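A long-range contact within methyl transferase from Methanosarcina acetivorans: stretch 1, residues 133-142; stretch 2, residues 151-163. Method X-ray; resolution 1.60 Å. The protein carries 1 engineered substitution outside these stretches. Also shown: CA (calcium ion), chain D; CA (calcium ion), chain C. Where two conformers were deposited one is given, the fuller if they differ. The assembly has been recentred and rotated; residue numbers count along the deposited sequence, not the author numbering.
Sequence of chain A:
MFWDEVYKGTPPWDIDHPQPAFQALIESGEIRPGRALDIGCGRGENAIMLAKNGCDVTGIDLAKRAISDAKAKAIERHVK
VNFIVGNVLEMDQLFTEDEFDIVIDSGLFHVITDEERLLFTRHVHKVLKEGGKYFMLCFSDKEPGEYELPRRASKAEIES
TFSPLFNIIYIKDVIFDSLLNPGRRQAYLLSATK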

# COMPACT_ATOMS: atom_id res chain seq x y z
N LYS A 133 -8.28 -5.17 -8.47
CA LYS A 133 -8.56 -4.23 -7.42
C LYS A 133 -7.32 -3.52 -6.86
O LYS A 133 -6.32 -4.11 -6.70
CB LYS A 133 -9.17 -4.97 -6.25
CG LYS A 133 -10.40 -5.78 -6.52
CD LYS A 133 -11.59 -4.86 -6.39
CE LYS A 133 -12.91 -5.57 -6.48
NZ LYS A 133 -13.96 -4.53 -6.24
N TYR A 134 -7.49 -2.24 -6.58
CA TYR A 134 -6.50 -1.41 -5.91
C TYR A 134 -7.11 -0.93 -4.61
O TYR A 134 -8.18 -0.30 -4.62
CB TYR A 134 -6.10 -0.22 -6.79
CG TYR A 134 -5.15 0.80 -6.18
CD1 TYR A 134 -5.50 2.14 -6.09
CD2 TYR A 134 -3.89 0.41 -5.71
CE1 TYR A 134 -4.64 3.06 -5.56
CE2 TYR A 134 -3.00 1.34 -5.17
CZ TYR A 134 -3.40 2.67 -5.10
OH TYR A 134 -2.55 3.60 -4.59
N PHE A 135 -6.44 -1.23 -3.49
CA PHE A 135 -6.84 -0.79 -2.16
C PHE A 135 -5.72 0.08 -1.60
O PHE A 135 -4.57 -0.36 -1.51
CB PHE A 135 -7.08 -1.98 -1.23
CG PHE A 135 -8.20 -2.86 -1.69
CD1 PHE A 135 -9.52 -2.45 -1.55
CD2 PHE A 135 -7.94 -4.10 -2.25
CE1 PHE A 135 -10.56 -3.26 -1.97
CE2 PHE A 135 -8.98 -4.93 -2.65
CZ PHE A 135 -10.29 -4.51 -2.52
N MET A 136 -6.07 1.31 -1.23
CA MET A 136 -5.08 2.28 -0.79
C MET A 136 -5.52 2.91 0.52
O MET A 136 -6.67 3.33 0.65
CB MET A 136 -4.85 3.35 -1.86
CG MET A 136 -3.77 4.36 -1.52
SD MET A 136 -4.36 5.76 -0.53
CE MET A 136 -5.27 6.65 -1.80
N LEU A 137 -4.61 2.97 1.47
CA LEU A 137 -4.86 3.54 2.79
C LEU A 137 -3.99 4.76 2.98
O LEU A 137 -2.77 4.69 2.79
CB LEU A 137 -4.61 2.48 3.86
CG LEU A 137 -4.68 2.85 5.34
CD1 LEU A 137 -6.11 3.07 5.74
CD2 LEU A 137 -4.04 1.70 6.17
N CYS A 138 -4.60 5.87 3.39
CA CYS A 138 -3.86 7.11 3.60
C CYS A 138 -4.53 7.93 4.70
O CYS A 138 -5.69 7.70 5.06
CB CYS A 138 -3.75 7.91 2.29
SG CYS A 138 -5.37 8.43 1.63
N PHE A 139 -3.78 8.87 5.25
CA PHE A 139 -4.35 9.79 6.23
C PHE A 139 -5.34 10.71 5.54
O PHE A 139 -5.12 11.15 4.42
CB PHE A 139 -3.25 10.60 6.91
CG PHE A 139 -2.29 9.77 7.70
CD1 PHE A 139 -2.75 8.94 8.71
CD2 PHE A 139 -0.93 9.80 7.42
CE1 PHE A 139 -1.86 8.15 9.44
CE2 PHE A 139 -0.05 9.02 8.15
CZ PHE A 139 -0.52 8.19 9.15
N SER A 140 -6.45 11.02 6.23
CA SER A 140 -7.52 11.78 5.62
C SER A 140 -7.33 13.28 5.85
O SER A 140 -6.85 13.72 6.90
CB SER A 140 -8.89 11.34 6.16
OG SER A 140 -8.96 11.42 7.57
N ASP A 141 -7.74 14.05 4.85
CA ASP A 141 -7.65 15.50 4.85
C ASP A 141 -9.06 16.06 4.66
O ASP A 141 -9.62 15.99 3.56
CB ASP A 141 -6.72 15.98 3.74
CG ASP A 141 -6.64 17.49 3.63
OD1 ASP A 141 -7.30 18.21 4.40
OD2 ASP A 141 -5.89 17.95 2.74
N LYS A 142 -9.62 16.59 5.74
CA LYS A 142 -10.90 17.27 5.67
C LYS A 142 -10.77 18.75 6.01
O LYS A 142 -11.78 19.41 6.26
CB LYS A 142 -11.92 16.59 6.59
CG LYS A 142 -12.09 15.10 6.31
CD LYS A 142 -12.61 14.37 7.54
CE LYS A 142 -13.09 12.97 7.20
NZ LYS A 142 -13.70 12.32 8.40
CA CA D . -4.22 17.59 1.11
CA CA C . -6.35 20.35 3.19
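Stretch 2 151-163: RRASKAEIESTFS

A helix often packs against a strand by way of a short extended lead-in that first pairs with the chain near the strand, and residues 151-163 of this methyl transferase illustrate the arrangement. Arg151 to Ser154 are extended; a helix begins at Lys155 and runs back along the strand that includes Lys133 to Phe139, with axes 11.3 Å apart at closest approach and N-to-C directions at 143°, nearer antiparallel than parallel.

Arg151 makes no contact with stretch 1. Arg152, at -137/151, points its CA-to-CB bond toward it, and an m chi1 with t and m beyond brings NE to 2.8 Å from Ser140 O, a hydrogen bond near the guanidinium plane. Arg152 O binds the chain D calcium at 2.3 Å. Asp141 OD2 binds the same ion at 2.4 Å, so the 3.1 Å between Arg152 O and Asp141 OD2 reflects shared coordination of the metal. Ala153 forms a single beta bridge with Ser140: Ala153 N donates to Phe139 O at 3.1 Å, and Asp141 N donates to Ala153 O at 2.9 Å. Ala153 CB also lies 3.7 Å from Cys138 SG.

Ser154 is the N-cap, its OG accepting from Glu157 N at 3.0 Å, while its CB sits 3.2 Å from Asp141 O. Within the first turn of the helix, Glu157 returns to the junction: its OE2 accepts from Ser154 N at 2.6 Å, and OE1 and OE2 bind the chain D calcium at 2.6 and 2.8 Å.

Beyond the metal the contact becomes apolar. Ile158 CD1 meets Cys138 SG at 3.8 Å, and Ile158 CG1 lies 4.2 Å from Met136 CE. One helical turn later, Phe162 CE1 approaches Met136 CE at 3.8 Å, and Tyr134 CE1 lies over one face of the Phe162 ring, 3.4 Å from CE2 of Phe162. Alternate strand residues thus meet successive turns in reverse order.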

# COMPACT_ATOMS: atom_id res chain seq x y z
N ARG A 151 1.52 16.13 4.39
CA ARG A 151 0.33 16.15 3.54
C ARG A 151 -0.68 15.12 4.02
O ARG A 151 -0.33 14.11 4.63
CB ARG A 151 0.70 15.86 2.08
CG ARG A 151 1.31 17.01 1.31
CD ARG A 151 1.79 16.54 -0.06
NE ARG A 151 2.73 15.42 0.07
CZ ARG A 151 3.02 14.56 -0.90
NH1 ARG A 151 3.89 13.58 -0.68
NH2 ARG A 151 2.43 14.67 -2.09
N ARG A 152 -1.95 15.39 3.74
CA ARG A 152 -3.00 14.40 3.93
C ARG A 152 -3.92 14.47 2.72
O ARG A 152 -4.06 15.53 2.09
CB ARG A 152 -3.80 14.61 5.23
CG ARG A 152 -2.95 14.67 6.51
CD ARG A 152 -3.78 14.39 7.77
NE ARG A 152 -4.85 15.37 7.98
CZ ARG A 152 -4.69 16.57 8.54
NH1 ARG A 152 -3.49 16.95 8.96
NH2 ARG A 152 -5.73 17.38 8.68
N ALA A 153 -4.54 13.35 2.38
CA ALA A 153 -5.28 13.25 1.13
C ALA A 153 -6.76 13.47 1.38
O ALA A 153 -7.35 12.86 2.28
CB ALA A 153 -5.03 11.90 0.46
N SER A 154 -7.37 14.38 0.62
CA SER A 154 -8.80 14.58 0.68
C SER A 154 -9.48 13.64 -0.31
O SER A 154 -8.84 13.04 -1.16
CB SER A 154 -9.16 16.02 0.35
OG SER A 154 -8.87 16.29 -1.00
N LYS A 155 -10.81 13.50 -0.19
CA LYS A 155 -11.52 12.69 -1.16
C LYS A 155 -11.39 13.29 -2.56
O LYS A 155 -11.24 12.56 -3.54
CB LYS A 155 -12.99 12.54 -0.77
CG LYS A 155 -13.17 11.90 0.59
CD LYS A 155 -14.63 11.91 1.02
CE LYS A 155 -15.15 10.50 1.13
NZ LYS A 155 -15.96 10.36 2.38
N ALA A 156 -11.42 14.62 -2.64
CA ALA A 156 -11.27 15.28 -3.94
C ALA A 156 -9.90 14.97 -4.54
O ALA A 156 -9.79 14.68 -5.74
CB ALA A 156 -11.47 16.78 -3.79
N GLU A 157 -8.85 15.06 -3.73
CA GLU A 157 -7.51 14.73 -4.22
C GLU A 157 -7.42 13.28 -4.65
O GLU A 157 -6.84 12.97 -5.70
CB GLU A 157 -6.47 15.05 -3.13
CG GLU A 157 -6.41 16.54 -2.80
CD GLU A 157 -5.79 16.85 -1.43
OE1 GLU A 157 -5.45 18.03 -1.18
OE2 GLU A 157 -5.65 15.93 -0.62
N ILE A 158 -8.04 12.37 -3.89
CA ILE A 158 -8.04 10.96 -4.26
C ILE A 158 -8.80 10.74 -5.56
O ILE A 158 -8.31 10.07 -6.48
CB ILE A 158 -8.62 10.11 -3.10
CG1 ILE A 158 -7.66 10.14 -1.91
CG2 ILE A 158 -8.86 8.66 -3.54
CD1 ILE A 158 -8.22 9.51 -0.66
N GLU A 159 -9.97 11.37 -5.65
CA GLU A 159 -10.81 11.26 -6.83
C GLU A 159 -10.10 11.82 -8.06
O GLU A 159 -10.12 11.21 -9.13
CB GLU A 159 -12.14 11.99 -6.62
CG GLU A 159 -13.12 11.23 -5.74
CD GLU A 159 -14.45 11.95 -5.61
OE1 GLU A 159 -15.28 11.83 -6.54
OE2 GLU A 159 -14.67 12.62 -4.58
N SER A 160 -9.47 12.98 -7.90
CA SER A 160 -8.75 13.61 -9.00
C SER A 160 -7.58 12.76 -9.47
O SER A 160 -7.29 12.69 -10.68
CB SER A 160 -8.26 14.99 -8.59
OG SER A 160 -7.59 15.61 -9.67
N THR A 161 -6.90 12.10 -8.54
CA THR A 161 -5.71 11.31 -8.86
C THR A 161 -6.06 9.99 -9.53
O THR A 161 -5.42 9.60 -10.51
CB THR A 161 -4.91 11.05 -7.59
OG1 THR A 161 -4.48 12.30 -7.03
CG2 THR A 161 -3.71 10.18 -7.88
N PHE A 162 -7.06 9.27 -9.01
CA PHE A 162 -7.27 7.89 -9.45
C PHE A 162 -8.45 7.71 -10.41
O PHE A 162 -8.52 6.66 -11.07
CB PHE A 162 -7.43 6.98 -8.23
CG PHE A 162 -6.16 6.83 -7.44
CD1 PHE A 162 -5.98 7.52 -6.25
CD2 PHE A 162 -5.13 6.04 -7.92
CE1 PHE A 162 -4.79 7.40 -5.54
CE2 PHE A 162 -3.94 5.93 -7.21
CZ PHE A 162 -3.78 6.60 -6.02
N SER A 163 -9.36 8.68 -10.51
CA SER A 163 -10.44 8.57 -11.50
C SER A 163 -9.96 8.46 -12.94
O SER A 163 -10.63 7.76 -13.72
CB SER A 163 -11.39 9.77 -11.37
OG SER A 163 -12.32 9.57 -10.32
O HOH W 1 -8.56 16.34 8.30
O HOH W 2 -11.90 14.84 2.55
O HOH W 3 -2.79 18.20 2.90
O HOH W 4 -8.04 20.05 1.61
O HOH W 5 -2.29 16.62 -0.07